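Local coordinates for protein cryptochrome DASH (Arabidopsis thaliana, PDB 2J4D) that repairs cyclobutane pyrimidine dimers in single-stranded DNA as a photolyase, binding FAD and a folate light antenna, and may also act as a photoreceptor, at residues Val41-Phe46 against Arg137-His142; Gly113-Ile118 against Asp224-Val229. All blocks are in the same frame, centred on the assembly; numbering follows the deposited sequence.

Contact 1: Val41-Phe46 against Arg137-His142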
ATOM      1  N   VAL A  41     -30.560  -5.722  -8.767  1.00 27.16           N
ATOM      2  CA  VAL A  41     -29.474  -4.769  -8.620  1.00 27.58           C
ATOM      3  C   VAL A  41     -28.559  -5.022  -7.427  1.00 27.26           C
ATOM      4  O   VAL A  41     -29.006  -5.438  -6.356  1.00 25.94           O
ATOM      5  CB  VAL A  41     -30.033  -3.337  -8.490  1.00 29.34           C
ATOM      6  CG1 VAL A  41     -28.898  -2.346  -8.247  1.00 25.85           C
ATOM      7  CG2 VAL A  41     -30.805  -2.968  -9.748  1.00 30.05           C
ATOM      8  N   THR A  42     -27.269  -4.768  -7.627  1.00 26.54           N
ATOM      9  CA  THR A  42     -26.292  -4.900  -6.556  1.00 25.96           C
ATOM     10  C   THR A  42     -25.385  -3.676  -6.616  1.00 24.86           C
ATOM     11  O   THR A  42     -25.180  -3.084  -7.679  1.00 28.15           O
ATOM     12  CB  THR A  42     -25.411  -6.166  -6.693  1.00 26.72           C
ATOM     13  OG1 THR A  42     -24.583  -6.295  -5.528  1.00 28.03           O
ATOM     14  CG2 THR A  42     -24.505  -6.068  -7.915  1.00 22.77           C
ATOM     15  N   ILE A  43     -24.863  -3.285  -5.465  1.00 23.56           N
ATOM     16  CA  ILE A  43     -23.956  -2.157  -5.398  1.00 21.20           C
ATOM     17  C   ILE A  43     -22.588  -2.728  -5.050  1.00 20.37           C
ATOM     18  O   ILE A  43     -22.483  -3.569  -4.158  1.00 20.92           O
ATOM     19  CB  ILE A  43     -24.385  -1.163  -4.290  1.00 22.82           C
ATOM     20  CG1 ILE A  43     -25.655  -0.425  -4.726  1.00 22.68           C
ATOM     21  CG2 ILE A  43     -23.229  -0.190  -3.975  1.00 19.20           C
ATOM     22  CD1 ILE A  43     -26.334   0.380  -3.619  1.00 26.19           C
ATOM     23  N   LEU A  44     -21.557  -2.300  -5.773  1.00 20.92           N
ATOM     24  CA  LEU A  44     -20.191  -2.736  -5.495  1.00 21.18           C
ATOM     25  C   LEU A  44     -19.482  -1.536  -4.869  1.00 20.40           C
ATOM     26  O   LEU A  44     -19.265  -0.511  -5.522  1.00 20.27           O
ATOM     27  CB  LEU A  44     -19.463  -3.152  -6.780  1.00 21.34           C
ATOM     28  CG  LEU A  44     -17.993  -3.572  -6.616  1.00 18.71           C
ATOM     29  CD1 LEU A  44     -17.864  -4.716  -5.614  1.00 18.42           C
ATOM     30  CD2 LEU A  44     -17.442  -3.993  -7.983  1.00 20.30           C
ATOM     31  N   TRP A  45     -19.133  -1.671  -3.597  1.00 18.37           N
ATOM     32  CA  TRP A  45     -18.475  -0.599  -2.856  1.00 16.67           C
ATOM     33  C   TRP A  45     -16.955  -0.787  -2.824  1.00 18.46           C
ATOM     34  O   TRP A  45     -16.441  -1.716  -2.193  1.00 17.94           O
ATOM     35  CB  TRP A  45     -19.072  -0.542  -1.442  1.00 15.22           C
ATOM     36  CG  TRP A  45     -18.363   0.350  -0.458  1.00 14.12           C
ATOM     37  CD1 TRP A  45     -17.742   1.536  -0.712  1.00 17.85           C
ATOM     38  CD2 TRP A  45     -18.226   0.117   0.947  1.00 17.43           C
ATOM     39  NE1 TRP A  45     -17.220   2.058   0.453  1.00 18.57           N
ATOM     40  CE2 TRP A  45     -17.504   1.206   1.486  1.00 20.96           C
ATOM     41  CE3 TRP A  45     -18.649  -0.909   1.808  1.00 17.78           C
ATOM     42  CZ2 TRP A  45     -17.192   1.301   2.850  1.00 20.93           C
ATOM     43  CZ3 TRP A  45     -18.342  -0.816   3.163  1.00 18.88           C
ATOM     44  CH2 TRP A  45     -17.619   0.283   3.670  1.00 20.45           C
ATOM     45  N   PHE A  46     -16.259   0.108  -3.525  1.00 17.32           N
ATOM     46  CA  PHE A  46     -14.802   0.098  -3.620  1.00 19.20           C
ATOM     47  C   PHE A  46     -14.146   0.855  -2.468  1.00 19.09           C
ATOM     48  O   PHE A  46     -14.644   1.890  -2.026  1.00 16.58           O
ATOM     49  CB  PHE A  46     -14.347   0.769  -4.929  1.00 18.65           C
ATOM     50  CG  PHE A  46     -14.438  -0.114  -6.154  1.00 19.03           C
ATOM     51  CD1 PHE A  46     -13.375  -0.942  -6.512  1.00 17.07           C
ATOM     52  CD2 PHE A  46     -15.555  -0.063  -6.985  1.00 18.84           C
ATOM     53  CE1 PHE A  46     -13.413  -1.702  -7.682  1.00 18.91           C
ATOM     54  CE2 PHE A  46     -15.611  -0.820  -8.163  1.00 18.66           C
ATOM     55  CZ  PHE A  46     -14.535  -1.643  -8.514  1.00 19.38           C
ATOM     56  N   ARG A 137     -30.202  -5.359  -3.733  1.00 33.51           N
ATOM     57  CA  ARG A 137     -30.428  -6.425  -2.766  1.00 35.38           C
ATOM     58  C   ARG A 137     -29.210  -6.573  -1.864  1.00 34.24           C
ATOM     59  O   ARG A 137     -29.311  -7.021  -0.723  1.00 33.00           O
ATOM     60  CB  ARG A 137     -30.653  -7.756  -3.483  1.00 40.09           C
ATOM     61  CG  ARG A 137     -31.721  -7.729  -4.555  1.00 45.29           C
ATOM     62  CD  ARG A 137     -31.942  -9.126  -5.119  1.00 50.77           C
ATOM     63  NE  ARG A 137     -32.976  -9.139  -6.148  1.00 56.29           N
ATOM     64  CZ  ARG A 137     -33.374 -10.231  -6.792  1.00 60.15           C
ATOM     65  NH1 ARG A 137     -32.824 -11.407  -6.513  1.00 62.02           N
ATOM     66  NH2 ARG A 137     -34.319 -10.149  -7.718  1.00 61.23           N
ATOM     67  N   THR A 138     -28.055  -6.181  -2.385  1.00 30.86           N
ATOM     68  CA  THR A 138     -26.816  -6.331  -1.643  1.00 26.81           C
ATOM     69  C   THR A 138     -25.801  -5.238  -1.944  1.00 23.19           C
ATOM     70  O   THR A 138     -25.899  -4.530  -2.946  1.00 20.73           O
ATOM     71  CB  THR A 138     -26.139  -7.647  -2.028  1.00 29.31           C
ATOM     72  OG1 THR A 138     -25.974  -7.671  -3.453  1.00 35.17           O
ATOM     73  CG2 THR A 138     -26.973  -8.841  -1.625  1.00 30.61           C
ATOM     74  N   VAL A 139     -24.835  -5.102  -1.041  1.00 20.67           N
ATOM     75  CA  VAL A 139     -23.720  -4.183  -1.222  1.00 19.96           C
ATOM     76  C   VAL A 139     -22.521  -5.092  -0.955  1.00 19.80           C
ATOM     77  O   VAL A 139     -22.399  -5.661   0.133  1.00 20.29           O
ATOM     78  CB  VAL A 139     -23.701  -3.031  -0.201  1.00 20.31           C
ATOM     79  CG1 VAL A 139     -22.418  -2.207  -0.388  1.00 20.71           C
ATOM     80  CG2 VAL A 139     -24.925  -2.141  -0.382  1.00 20.74           C
ATOM     81  N   PHE A 140     -21.674  -5.257  -1.965  1.00 19.83           N
ATOM     82  CA  PHE A 140     -20.475  -6.086  -1.870  1.00 18.79           C
ATOM     83  C   PHE A 140     -19.248  -5.206  -1.660  1.00 19.25           C
ATOM     84  O   PHE A 140     -19.157  -4.115  -2.218  1.00 17.85           O
ATOM     85  CB  PHE A 140     -20.281  -6.884  -3.166  1.00 21.62           C
ATOM     86  CG  PHE A 140     -21.156  -8.096  -3.270  1.00 24.12           C
ATOM     87  CD1 PHE A 140     -20.812  -9.272  -2.615  1.00 26.13           C
ATOM     88  CD2 PHE A 140     -22.335  -8.059  -4.009  1.00 24.74           C
ATOM     89  CE1 PHE A 140     -21.631 -10.400  -2.695  1.00 28.04           C
ATOM     90  CE2 PHE A 140     -23.160  -9.179  -4.094  1.00 26.93           C
ATOM     91  CZ  PHE A 140     -22.806 -10.353  -3.435  1.00 24.19           C
ATOM     92  N   ALA A 141     -18.305  -5.690  -0.860  1.00 19.19           N
ATOM     93  CA  ALA A 141     -17.073  -4.958  -0.613  1.00 19.76           C
ATOM     94  C   ALA A 141     -16.056  -5.921  -0.029  1.00 19.75           C
ATOM     95  O   ALA A 141     -16.407  -7.006   0.437  1.00 18.77           O
ATOM     96  CB  ALA A 141     -17.317  -3.809   0.357  1.00 18.74           C
ATOM     97  N   HIS A 142     -14.792  -5.527  -0.070  1.00 20.20           N
ATOM     98  CA  HIS A 142     -13.747  -6.356   0.499  1.00 17.67           C
ATOM     99  C   HIS A 142     -13.683  -6.088   1.987  1.00 18.07           C
ATOM    100  O   HIS A 142     -13.887  -4.962   2.435  1.00 16.08           O
ATOM    101  CB  HIS A 142     -12.402  -6.044  -0.149  1.00 18.84           C
ATOM    102  CG  HIS A 142     -12.200  -6.750  -1.449  1.00 20.54           C
ATOM    103  ND1 HIS A 142     -12.071  -8.120  -1.536  1.00 27.84           N
ATOM    104  CD2 HIS A 142     -12.123  -6.284  -2.716  1.00 15.00           C
ATOM    105  CE1 HIS A 142     -11.921  -8.467  -2.802  1.00 24.01           C
ATOM    106  NE2 HIS A 142     -11.949  -7.371  -3.540  1.00 24.63           N
TER
HETATM  107  O   HOH W   1     -14.333  -2.913  -1.334  1.00 16.86           O

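Contact 2: Gly113-Ile118 against Asp224-Val229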
ATOM      1  N   GLY A 113     -18.171  -2.094 -19.902  1.00 22.04           N
ATOM      2  CA  GLY A 113     -19.595  -1.789 -19.894  1.00 22.89           C
ATOM      3  C   GLY A 113     -20.185  -1.224 -18.612  1.00 24.84           C
ATOM      4  O   GLY A 113     -21.406  -1.144 -18.467  1.00 23.56           O
ATOM      5  N   LEU A 114     -19.338  -0.833 -17.669  1.00 21.90           N
ATOM      6  CA  LEU A 114     -19.838  -0.269 -16.413  1.00 22.12           C
ATOM      7  C   LEU A 114     -19.347   1.162 -16.295  1.00 20.91           C
ATOM      8  O   LEU A 114     -18.982   1.790 -17.283  1.00 22.62           O
ATOM      9  CB  LEU A 114     -19.319  -1.082 -15.216  1.00 22.66           C
ATOM     10  CG  LEU A 114     -19.773  -2.538 -15.085  1.00 26.19           C
ATOM     11  CD1 LEU A 114     -18.961  -3.239 -14.002  1.00 26.84           C
ATOM     12  CD2 LEU A 114     -21.263  -2.585 -14.751  1.00 23.21           C
ATOM     13  N   ASN A 115     -19.351   1.676 -15.075  1.00 19.71           N
ATOM     14  CA  ASN A 115     -18.854   3.015 -14.808  1.00 21.71           C
ATOM     15  C   ASN A 115     -18.656   3.061 -13.303  1.00 20.04           C
ATOM     16  O   ASN A 115     -18.997   2.110 -12.605  1.00 23.06           O
ATOM     17  CB  ASN A 115     -19.861   4.088 -15.217  1.00 22.44           C
ATOM     18  CG  ASN A 115     -19.218   5.463 -15.375  1.00 26.93           C
ATOM     19  OD1 ASN A 115     -18.165   5.745 -14.800  1.00 26.37           O
ATOM     20  ND2 ASN A 115     -19.858   6.327 -16.152  1.00 30.56           N
ATOM     21  N   LEU A 116     -18.110   4.160 -12.805  1.00 19.78           N
ATOM     22  CA  LEU A 116     -17.890   4.303 -11.372  1.00 20.14           C
ATOM     23  C   LEU A 116     -18.609   5.538 -10.863  1.00 17.61           C
ATOM     24  O   LEU A 116     -18.345   6.649 -11.312  1.00 21.94           O
ATOM     25  CB  LEU A 116     -16.391   4.428 -11.075  1.00 16.73           C
ATOM     26  CG  LEU A 116     -15.969   4.615  -9.612  1.00 18.21           C
ATOM     27  CD1 LEU A 116     -16.269   3.350  -8.805  1.00 18.90           C
ATOM     28  CD2 LEU A 116     -14.477   4.921  -9.573  1.00 20.61           C
ATOM     29  N   LEU A 117     -19.535   5.335  -9.939  1.00 21.31           N
ATOM     30  CA  LEU A 117     -20.257   6.444  -9.350  1.00 19.64           C
ATOM     31  C   LEU A 117     -19.351   6.995  -8.253  1.00 21.85           C
ATOM     32  O   LEU A 117     -18.948   6.264  -7.343  1.00 22.34           O
ATOM     33  CB  LEU A 117     -21.578   5.963  -8.744  1.00 23.27           C
ATOM     34  CG  LEU A 117     -22.368   7.043  -7.995  1.00 29.67           C
ATOM     35  CD1 LEU A 117     -22.870   8.078  -8.984  1.00 33.40           C
ATOM     36  CD2 LEU A 117     -23.536   6.412  -7.256  1.00 31.54           C
ATOM     37  N   ILE A 118     -19.012   8.274  -8.338  1.00 20.94           N
ATOM     38  CA  ILE A 118     -18.154   8.870  -7.329  1.00 22.11           C
ATOM     39  C   ILE A 118     -18.933   9.900  -6.519  1.00 24.76           C
ATOM     40  O   ILE A 118     -19.545  10.807  -7.083  1.00 27.19           O
ATOM     41  CB  ILE A 118     -16.922   9.549  -7.974  1.00 22.20           C
ATOM     42  CG1 ILE A 118     -16.101   8.507  -8.748  1.00 24.80           C
ATOM     43  CG2 ILE A 118     -16.059  10.199  -6.897  1.00 24.51           C
ATOM     44  CD1 ILE A 118     -14.833   9.066  -9.371  1.00 25.77           C
ATOM     45  N   ASP A 224     -28.156   9.493 -13.552  1.00 38.65           N
ATOM     46  CA  ASP A 224     -28.129  10.832 -14.125  1.00 40.59           C
ATOM     47  C   ASP A 224     -26.789  11.542 -13.957  1.00 39.00           C
ATOM     48  O   ASP A 224     -26.364  12.285 -14.842  1.00 38.48           O
ATOM     49  CB  ASP A 224     -29.255  11.682 -13.524  1.00 45.87           C
ATOM     50  CG  ASP A 224     -30.632  11.060 -13.734  1.00 52.74           C
ATOM     51  OD1 ASP A 224     -30.910  10.578 -14.856  1.00 55.46           O
ATOM     52  OD2 ASP A 224     -31.441  11.058 -12.781  1.00 57.84           O
ATOM     53  N   ASP A 225     -26.119  11.320 -12.831  1.00 36.41           N
ATOM     54  CA  ASP A 225     -24.826  11.957 -12.596  1.00 33.76           C
ATOM     55  C   ASP A 225     -23.854  10.989 -11.943  1.00 33.02           C
ATOM     56  O   ASP A 225     -24.000  10.651 -10.764  1.00 28.31           O
ATOM     57  CB  ASP A 225     -25.006  13.196 -11.715  1.00 38.48           C
ATOM     58  CG  ASP A 225     -23.700  13.923 -11.446  1.00 40.82           C
ATOM     59  OD1 ASP A 225     -22.706  13.692 -12.167  1.00 43.32           O
ATOM     60  OD2 ASP A 225     -23.672  14.744 -10.505  1.00 47.31           O
ATOM     61  N   TRP A 226     -22.862  10.548 -12.715  1.00 30.44           N
ATOM     62  CA  TRP A 226     -21.866   9.605 -12.217  1.00 29.62           C
ATOM     63  C   TRP A 226     -20.842  10.237 -11.289  1.00 29.24           C
ATOM     64  O   TRP A 226     -20.082   9.529 -10.629  1.00 30.70           O
ATOM     65  CB  TRP A 226     -21.171   8.894 -13.385  1.00 28.69           C
ATOM     66  CG  TRP A 226     -22.076   7.894 -14.040  1.00 27.86           C
ATOM     67  CD1 TRP A 226     -22.936   8.116 -15.082  1.00 30.80           C
ATOM     68  CD2 TRP A 226     -22.293   6.544 -13.624  1.00 26.64           C
ATOM     69  NE1 TRP A 226     -23.678   6.989 -15.332  1.00 32.04           N
ATOM     70  CE2 TRP A 226     -23.303   6.008 -14.452  1.00 30.44           C
ATOM     71  CE3 TRP A 226     -21.735   5.735 -12.625  1.00 23.56           C
ATOM     72  CZ2 TRP A 226     -23.768   4.695 -14.312  1.00 29.03           C
ATOM     73  CZ3 TRP A 226     -22.196   4.431 -12.485  1.00 26.69           C
ATOM     74  CH2 TRP A 226     -23.203   3.925 -13.324  1.00 27.00           C
ATOM     75  N   GLY A 227     -20.830  11.568 -11.245  1.00 29.07           N
ATOM     76  CA  GLY A 227     -19.929  12.296 -10.369  1.00 30.54           C
ATOM     77  C   GLY A 227     -18.555  12.626 -10.919  1.00 31.87           C
ATOM     78  O   GLY A 227     -17.965  11.838 -11.656  1.00 34.95           O
ATOM     79  N   ASP A 228     -18.038  13.795 -10.564  1.00 32.40           N
ATOM     80  CA  ASP A 228     -16.709  14.188 -11.016  1.00 36.17           C
ATOM     81  C   ASP A 228     -15.697  13.604 -10.046  1.00 35.11           C
ATOM     82  O   ASP A 228     -16.025  13.342  -8.889  1.00 34.35           O
ATOM     83  CB  ASP A 228     -16.526  15.710 -10.995  1.00 40.46           C
ATOM     84  CG  ASP A 228     -17.579  16.444 -11.790  1.00 44.74           C
ATOM     85  OD1 ASP A 228     -18.141  15.853 -12.737  1.00 46.09           O
ATOM     86  OD2 ASP A 228     -17.828  17.627 -11.472  1.00 50.01           O
ATOM     87  N   VAL A 229     -14.473  13.392 -10.512  1.00 34.37           N
ATOM     88  CA  VAL A 229     -13.430  12.906  -9.620  1.00 33.55           C
ATOM     89  C   VAL A 229     -13.154  14.153  -8.799  1.00 34.39           C
ATOM     90  O   VAL A 229     -12.998  15.241  -9.352  1.00 33.32           O
ATOM     91  CB  VAL A 229     -12.161  12.519 -10.391  1.00 33.44           C
ATOM     92  CG1 VAL A 229     -11.054  12.128  -9.417  1.00 33.79           C
ATOM     93  CG2 VAL A 229     -12.469  11.379 -11.340  1.00 35.27           C
TER
HETATM   94  O   HOH W   2     -18.198  13.335  -7.145  1.00 39.28           O

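Contact 1: Val41-Phe46 against Arg137-His142
The Phe-140 ring presents its edge to strand 41-46: Thr-42 OG1 lies in the ring plane, 3.2 Å from Phe-140 CD2. The indole of Trp-45 meets Ala-141 obliquely, its CE3 3.5 Å from Ala-141 CB. Thr-42 OG1, anti to its backbone N (chi1 -174°), also hydrogen-bonds Thr-138 OG1 at 2.9 Å; the latter hydroxyl sits in the crowded position between backbone N and carbonyl carbon, which turns it to its partner. The backbones pair as a parallel ladder. Ile-43 N donates to Thr-138 O, Phe-140 N to Ile-43 O, and Trp-45 N to Phe-140 O at 2.8 Å, the last nearly along the C=O axis (176°). Arg-137 N adds a bond to Val-41 O, and one water joins Trp-45 O to His-142 N. Ile-43 and Val-139 lie side by side, Ile-43 CB 4.1 Å from Val-139 CG2, on the opposite sheet face from Leu-44 and Phe-140. The pair is central in the Rossmann-like alpha/beta domain of photolyases: strand 67-74 bonds the far edge of 41-46, strand 168-172 flanks 138-142, helix 123-134 packs on Ile-43 and Trp-45, and helix 56-63 on Leu-44 and Phe-140.

Contact 2: Gly113-Ile118 against Asp224-Val229
Stacking dominates: the carboxamide of Asn-115 lies over one face of the Trp-226 indole, the two planes 13° apart, with Asn-115 ND2 3.4 Å from Trp-226 CG. Asn-115 CB makes a CH-pi contact over the six-membered ring, 3.6 Å from its centroid. With CG anti to the backbone N (chi1 -161°), the amide is laid along the ring, and Leu-116 N bonds Asn-115 OD1 on a lone pair, helping to fix its rotation. Leu-117 N sits at the indole edge, in plane. Among hydrogen bonds, Ile-118 N donates to Trp-226 O at 2.8 Å, nearly straight (168°), and a water links Ile-118 O with Asp-228 O. Gly-227 N donates to Asp-225 OD1 from above the carboxylate plane, closing an Asx turn. Arg-106 of helix 92-111 hydrogen-bonds both Leu-116 O and Gly-227 O. Apolar contacts are Leu-117 CB against Trp-226 CE3 at 3.9 Å and Ile-118 CD1 against Val-229 CG2. An alanine in place of Trp-226 removes the ring on which Asn-115 stacks, and would probably leave the amide less firmly held and loosen packing on Leu-117. The arrangement is an irregular loop, turned by an Asx turn, that packs through the Trp-226 ring and carbonyl on the start of edge strand 117-120 and the residues leading into it.

Both contacts reach the same five-stranded parallel sheet, their centres 15 Å apart. Contact 1 joins two inner strands, 41-46 and 138-142, whereas contact 2 places a loop against strand 117-120, outermost at one side; strand 67-74 lies between, bonded through backbone to both 41-46 and Leu-117. The contacts also meet directly, Phe-46 CD2 packing 3.9 Å from Leu-116 CD1. In sequence their segments alternate, so the chain visits strand 41-46, strand 117-120, strand 138-142 and then the loop 224-229. Both lie away from the annotated sites; the Trp-45 side chain is about 12 Å from the bound folate, so contact 1 is packing within the sheet, and its Trp-45 does not line that pocket.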